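Local coordinates for protein TetR-family transcriptional regulator (Pectobacterium atrosepticum, PDB 2HYT) that probably acts as a DNA-binding transcription factor of the TetR family, recognising cis-regulatory DNA through a helix-turn-helix motif, at residues E87-R90 with C91-A95. Sequence-based numbering, arbitrary orientation.
Sequences EGFR and CRCRA. With EDO (1,2-ethanediol), chain B.
The backbone carbonyl of E87 is gripped twice: its O accepts the helical bond from C91 N at 2.8 Å and a second bond from a water whose oxygen lies 3.0 Å from E87 O. In the E87 conformer described here, the same water also donates to E87 OE1 at 2.6 Å and accepts from R94 NH2 at 2.9 Å, so one molecule ties the glutamate carboxylate to the guanidinium two turns on. R94 reaches back because its chain bends at chi3 (-57°), which lays one face of the guanidinium over the R90 carbonyl and C91 CA while the water sits at its edge. R90 also leans toward E87, its NH1 making a salt bridge, in that same conformer, to E87 OE1 at 2.9 Å.

R90 and R94 converge on E186, which takes R90 NE on OE1 and R94 NH1 on OE2. Sharing that carboxylate brings R90 NH2 within 3.4 Å of R94 NH1, with the two guanidinium planes 77° apart.

On the buried side, C93 SG sits over one face of the F89 ring, 3.9 Å from its centroid and offset toward CE1, a sulfur-aromatic contact. R92 runs out extended, and its NE gives a nearly straight bond (166°) to 1,2-ethanediol O1, probably a crystallisation additive; S79 and S131 take its NH1 and NH2.

All this lies on helix 85-98 of the TetR-like C-terminal domain: F89 and C93 pack against helices 150-170 and 174-190, F89 also meets helix 122-141, and C91 and A95 rest on helix 56-81.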
loop_
_atom_site.group_PDB
_atom_site.type_symbol
_atom_site.label_atom_id
_atom_site.label_comp_id
_atom_site.label_asym_id
_atom_site.label_seq_id
_atom_site.Cartn_x
_atom_site.Cartn_y
_atom_site.Cartn_z
ATOM N N GLU A 87 19.176 -12.469 11.714
ATOM C CA GLU A 87 18.284 -13.600 11.429
ATOM C C GLU A 87 16.903 -13.344 12.021
ATOM O O GLU A 87 15.901 -13.720 11.436
ATOM C CB GLU A 87 18.881 -14.914 11.939
ATOM C CG GLU A 87 20.198 -15.289 11.278
ATOM C CD GLU A 87 20.085 -15.534 9.782
ATOM O OE1 GLU A 87 19.017 -15.973 9.316
ATOM O OE2 GLU A 87 21.077 -15.291 9.079
ATOM N N GLY A 88 16.842 -12.658 13.160
ATOM C CA GLY A 88 15.569 -12.303 13.735
ATOM C C GLY A 88 14.786 -11.339 12.832
ATOM O O GLY A 88 13.552 -11.396 12.725
ATOM N N PHE A 89 15.502 -10.422 12.200
ATOM C CA PHE A 89 14.885 -9.474 11.265
ATOM C C PHE A 89 14.373 -10.213 10.029
ATOM O O PHE A 89 13.240 -9.978 9.609
ATOM C CB PHE A 89 15.923 -8.391 10.893
ATOM C CG PHE A 89 15.601 -7.654 9.625
ATOM C CD1 PHE A 89 14.684 -6.664 9.626
ATOM C CD2 PHE A 89 16.256 -7.952 8.438
ATOM C CE1 PHE A 89 14.400 -5.958 8.458
ATOM C CE2 PHE A 89 15.989 -7.257 7.285
ATOM C CZ PHE A 89 15.036 -6.248 7.294
ATOM N N ARG A 90 15.177 -11.111 9.466
ATOM C CA ARG A 90 14.724 -11.943 8.306
ATOM C C ARG A 90 13.505 -12.744 8.711
ATOM O O ARG A 90 12.544 -12.845 7.953
ATOM C CB ARG A 90 15.821 -12.890 7.831
ATOM C CG ARG A 90 16.986 -12.158 7.151
ATOM C CD ARG A 90 18.105 -13.130 6.697
ATOM N NE ARG A 90 17.601 -14.290 5.984
ATOM C CZ ARG A 90 18.195 -15.476 5.910
ATOM N NH1 ARG A 90 19.365 -15.693 6.495
ATOM N NH2 ARG A 90 17.605 -16.459 5.240
ATOM N N CYS A 91 13.551 -13.345 9.893
ATOM C CA CYS A 91 12.453 -14.174 10.360
ATOM C C CYS A 91 11.169 -13.373 10.544
ATOM O O CYS A 91 10.115 -13.850 10.197
ATOM C CB CYS A 91 12.841 -14.838 11.664
ATOM S SG CYS A 91 11.642 -15.985 12.243
ATOM N N ARG A 92 11.297 -12.160 11.076
ATOM C CA ARG A 92 10.161 -11.272 11.266
ATOM C C ARG A 92 9.543 -10.883 9.905
ATOM O O ARG A 92 8.299 -10.915 9.713
ATOM C CB ARG A 92 10.603 -10.037 12.003
ATOM C CG ARG A 92 9.542 -9.014 12.181
ATOM C CD ARG A 92 9.971 -7.985 13.184
ATOM N NE ARG A 92 9.211 -6.752 13.028
ATOM C CZ ARG A 92 9.251 -5.748 13.887
ATOM N NH1 ARG A 92 9.986 -5.818 14.988
ATOM N NH2 ARG A 92 8.521 -4.661 13.626
ATOM N N CYS A 93 10.409 -10.503 8.970
ATOM C CA CYS A 93 9.936 -10.170 7.632
ATOM C C CYS A 93 9.238 -11.367 6.959
ATOM O O CYS A 93 8.131 -11.216 6.385
ATOM C CB CYS A 93 11.054 -9.632 6.747
ATOM S SG CYS A 93 11.745 -8.050 7.253
ATOM N N ARG A 94 9.842 -12.549 7.035
ATOM C CA ARG A 94 9.205 -13.743 6.459
ATOM C C ARG A 94 7.870 -14.056 7.140
ATOM O O ARG A 94 6.908 -14.465 6.500
ATOM C CB ARG A 94 10.118 -14.936 6.588
ATOM C CG ARG A 94 11.313 -14.880 5.668
ATOM C CD ARG A 94 12.033 -16.246 5.601
ATOM N NE ARG A 94 12.461 -16.725 6.923
ATOM C CZ ARG A 94 13.686 -16.577 7.436
ATOM N NH1 ARG A 94 14.654 -15.965 6.770
ATOM N NH2 ARG A 94 13.937 -17.064 8.642
ATOM N N ALA A 95 7.830 -13.878 8.460
ATOM C CA ALA A 95 6.619 -14.167 9.236
ATOM C C ALA A 95 5.428 -13.297 8.807
ATOM O O ALA A 95 4.278 -13.762 8.727
ATOM C CB ALA A 95 6.908 -14.017 10.722
HETATM C C1 EDO B . 6.958 -6.654 9.637
HETATM O O1 EDO B . 7.234 -6.285 11.006
HETATM C C2 EDO B . 6.148 -5.522 8.996
HETATM O O2 EDO B . 6.971 -4.339 8.798
HETATM O O HOH W 1 16.431 -15.894 9.411
#